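Local structure of endo-beta-1,4-mannanase (Alicyclobacillus acidocaldarius, 4CD8) at residues Y288-A293 and C300-P305. The protein hydrolyses beta-1,4-linked mannans as an endo-acting beta-mannanase of glycoside hydrolase family 113. Numbering follows the deposited sequence.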
ATOM      1  N   TYR A 288      16.299 -12.002  -0.090  1.00 20.64           N
ATOM      2  CA  TYR A 288      17.232 -12.946   0.552  1.00 21.10           C
ATOM      3  C   TYR A 288      16.960 -14.380   0.043  1.00 21.00           C
ATOM      4  O   TYR A 288      15.809 -14.699  -0.393  1.00 22.08           O
ATOM      5  CB  TYR A 288      17.085 -12.843   2.075  1.00 18.44           C
ATOM      6  CG  TYR A 288      15.673 -13.026   2.575  1.00 22.37           C
ATOM      7  CD1 TYR A 288      15.137 -14.291   2.749  1.00 22.57           C
ATOM      8  CD2 TYR A 288      14.874 -11.914   2.863  1.00 22.98           C
ATOM      9  CE1 TYR A 288      13.823 -14.447   3.181  1.00 21.07           C
ATOM     10  CE2 TYR A 288      13.571 -12.044   3.299  1.00 24.27           C
ATOM     11  CZ  TYR A 288      13.048 -13.305   3.468  1.00 23.58           C
ATOM     12  OH  TYR A 288      11.725 -13.410   3.904  1.00 20.90           O
ATOM     13  N   PRO A 289      17.988 -15.249   0.048  1.00 25.18           N
ATOM     14  CA  PRO A 289      17.787 -16.657  -0.290  1.00 23.16           C
ATOM     15  C   PRO A 289      16.902 -17.309   0.782  1.00 22.31           C
ATOM     16  O   PRO A 289      16.912 -16.907   1.940  1.00 24.37           O
ATOM     17  CB  PRO A 289      19.212 -17.256  -0.302  1.00 24.78           C
ATOM     18  CG  PRO A 289      20.084 -16.267   0.412  1.00 28.32           C
ATOM     19  CD  PRO A 289      19.384 -14.938   0.439  1.00 24.53           C
ATOM     20  N   ARG A 290      16.140 -18.316   0.384  1.00 23.49           N
ATOM     21  CA  ARG A 290      15.192 -18.964   1.284  1.00 27.17           C
ATOM     22  C   ARG A 290      15.809 -19.402   2.604  1.00 27.36           C
ATOM     23  O   ARG A 290      15.193 -19.230   3.647  1.00 28.16           O
ATOM     24  CB  ARG A 290      14.579 -20.190   0.617  1.00 39.57           C
ATOM     25  CG  ARG A 290      13.986 -19.929  -0.754  1.00 28.21           C
ATOM     26  CD  ARG A 290      13.207 -21.158  -1.180  1.00 28.04           C
ATOM     27  NE  ARG A 290      12.119 -21.275  -0.246  1.00 48.02           N
ATOM     28  CZ  ARG A 290      10.858 -20.929  -0.482  1.00 38.87           C
ATOM     29  NH1 ARG A 290      10.440 -20.508  -1.674  1.00 43.22           N
ATOM     30  NH2 ARG A 290       9.996 -21.057   0.501  1.00 41.47           N
ATOM     31  N   GLU A 291      17.019 -19.968   2.546  1.00 27.86           N
ATOM     32  CA  GLU A 291      17.668 -20.460   3.757  1.00 30.80           C
ATOM     33  C   GLU A 291      17.982 -19.349   4.770  1.00 30.81           C
ATOM     34  O   GLU A 291      18.153 -19.630   5.971  1.00 38.19           O
ATOM     35  CB  GLU A 291      18.935 -21.261   3.412  1.00 32.21           C
ATOM     36  CG  GLU A 291      20.027 -20.521   2.638  1.00 31.27           C
ATOM     37  CD  GLU A 291      20.839 -19.526   3.457  1.00 28.32           C
ATOM     38  OE1 GLU A 291      20.945 -19.689   4.705  1.00 32.17           O
ATOM     39  OE2 GLU A 291      21.377 -18.581   2.836  1.00 32.20           O
ATOM     40  N   ALA A 292      18.047 -18.099   4.301  1.00 29.35           N
ATOM     41  CA  ALA A 292      18.377 -16.972   5.178  1.00 29.42           C
ATOM     42  C   ALA A 292      17.140 -16.395   5.864  1.00 27.45           C
ATOM     43  O   ALA A 292      17.237 -15.417   6.617  1.00 31.64           O
ATOM     44  CB  ALA A 292      19.115 -15.884   4.395  1.00 24.33           C
ATOM     45  N   ALA A 293      15.972 -16.992   5.603  1.00 25.82           N
ATOM     46  CA  ALA A 293      14.681 -16.492   6.144  1.00 27.82           C
ATOM     47  C   ALA A 293      14.667 -16.473   7.672  1.00 29.07           C
ATOM     48  O   ALA A 293      14.060 -15.595   8.304  1.00 28.91           O
ATOM     49  CB  ALA A 293      13.533 -17.367   5.619  1.00 29.31           C
ATOM     50  N   CYS A 300       8.703  -9.474   5.118  1.00 19.70           N
ATOM     51  CA  CYS A 300       8.671 -10.485   4.036  1.00 19.50           C
ATOM     52  C   CYS A 300       8.307 -11.864   4.574  1.00 18.73           C
ATOM     53  O   CYS A 300       8.834 -12.274   5.626  1.00 20.97           O
ATOM     54  CB  CYS A 300       9.990 -10.502   3.270  1.00 23.39           C
ATOM     55  SG  CYS A 300       9.839 -11.483   1.747  1.00 21.60           S
ATOM     56  N   ILE A 301       7.372 -12.565   3.917  1.00 22.16           N
ATOM     57  CA  ILE A 301       6.977 -13.916   4.316  1.00 19.59           C
ATOM     58  C   ILE A 301       7.807 -15.053   3.665  1.00 19.71           C
ATOM     59  O   ILE A 301       7.669 -16.225   4.036  1.00 21.46           O
ATOM     60  CB  ILE A 301       5.472 -14.214   4.013  1.00 21.59           C
ATOM     61  CG1 ILE A 301       5.168 -14.158   2.502  1.00 19.35           C
ATOM     62  CG2 ILE A 301       4.579 -13.287   4.846  1.00 20.76           C
ATOM     63  CD1 ILE A 301       3.690 -14.452   2.210  1.00 19.45           C
ATOM     64  N   TYR A 302       8.613 -14.704   2.664  1.00 19.23           N
ATOM     65  CA  TYR A 302       9.387 -15.672   1.873  1.00 20.14           C
ATOM     66  C   TYR A 302      10.267 -16.535   2.743  1.00 22.13           C
ATOM     67  O   TYR A 302      11.067 -16.007   3.523  1.00 22.26           O
ATOM     68  CB  TYR A 302      10.282 -14.924   0.908  1.00 19.42           C
ATOM     69  CG  TYR A 302      11.005 -15.741  -0.124  1.00 22.26           C
ATOM     70  CD1 TYR A 302      10.312 -16.554  -1.011  1.00 21.35           C
ATOM     71  CD2 TYR A 302      12.404 -15.671  -0.240  1.00 26.43           C
ATOM     72  CE1 TYR A 302      10.981 -17.285  -1.973  1.00 25.01           C
ATOM     73  CE2 TYR A 302      13.074 -16.386  -1.211  1.00 25.98           C
ATOM     74  CZ  TYR A 302      12.356 -17.207  -2.065  1.00 27.39           C
ATOM     75  OH  TYR A 302      12.998 -17.943  -3.021  1.00 31.77           O
ATOM     76  N   GLY A 303      10.084 -17.842   2.611  1.00 26.49           N
ATOM     77  CA  GLY A 303      10.882 -18.812   3.331  1.00 19.06           C
ATOM     78  C   GLY A 303      10.543 -18.987   4.812  1.00 26.95           C
ATOM     79  O   GLY A 303      11.256 -19.680   5.535  1.00 25.71           O
ATOM     80  N   LYS A 304       9.421 -18.393   5.234  1.00 23.26           N
ATOM     81  CA  LYS A 304       8.920 -18.465   6.603  1.00 22.64           C
ATOM     82  C   LYS A 304       7.607 -19.235   6.673  1.00 24.09           C
ATOM     83  O   LYS A 304       6.963 -19.449   5.640  1.00 22.67           O
ATOM     84  CB  LYS A 304       8.725 -17.047   7.158  1.00 23.49           C
ATOM     85  CG  LYS A 304      10.010 -16.215   7.100  1.00 25.81           C
ATOM     86  CD  LYS A 304       9.820 -14.780   7.550  1.00 26.53           C
ATOM     87  CE  LYS A 304      11.104 -14.001   7.316  1.00 21.24           C
ATOM     88  NZ  LYS A 304      10.941 -12.522   7.520  1.00 25.17           N
ATOM     89  N   PRO A 305       7.195 -19.644   7.887  1.00 25.45           N
ATOM     90  CA  PRO A 305       5.934 -20.378   7.972  1.00 24.46           C
ATOM     91  C   PRO A 305       4.735 -19.569   7.465  1.00 26.80           C
ATOM     92  O   PRO A 305       3.811 -20.152   6.898  1.00 28.19           O
ATOM     93  CB  PRO A 305       5.809 -20.759   9.474  1.00 26.38           C
ATOM     94  CG  PRO A 305       7.031 -20.221  10.148  1.00 29.58           C
ATOM     95  CD  PRO A 305       7.997 -19.733   9.120  1.00 26.19           C
TER
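The Tyr-288 ring meets the carbonyl O of Tyr-302 at its edge, with Cys-300 CB near the ring plane too; the Tyr-302 ring in turn takes the carbonyl O of Tyr-288 at its own edge, 3.3 Å from CE2. Over one face of the Arg-290 guanidinium lies Tyr-302 CD1, the two planes 58° apart. The tyrosine side chains run antiparallel alongside one another, and CE1 of Tyr-288 touches CD2 of Tyr-302 at 3.9 Å. Tyr-288 OH donates a 2.7 Å hydrogen bond to Tyr-302 O, approaching a lone pair within the plane of the carbonyl at a C=O...O angle of 131°. Cys-300 SG sits obliquely to the Tyr-288 ring. A phenylalanine in place of Tyr-288 would probably leave Tyr-302 O without this donor and the ring less firmly fixed beside the turn. That turn, type II from Ile-301 to Lys-304, belongs to the long loop between strand 275-283 and helix 305-317 of the TIM barrel, and here it packs on the 3-10 segment beginning at Arg-290. The Arg-290 side chain crosses that of Tyr-302 at about a right angle: CG lies 3.2 Å from Tyr-302 OH, and NH1 lies 3.3 Å from Tyr-302 CE1, oblique to that ring. Arg-290 NH2 forms a salt bridge with Glu-307 OE1, which also accepts a hydrogen bond from Gly-303 N. Ala-293 CB abuts Gly-303 O at 3.2 Å, while extended Lys-304 passes its CE near Tyr-288 OH before NZ donates a hydrogen bond to Cys-300 O and makes a salt bridge with Asp-296.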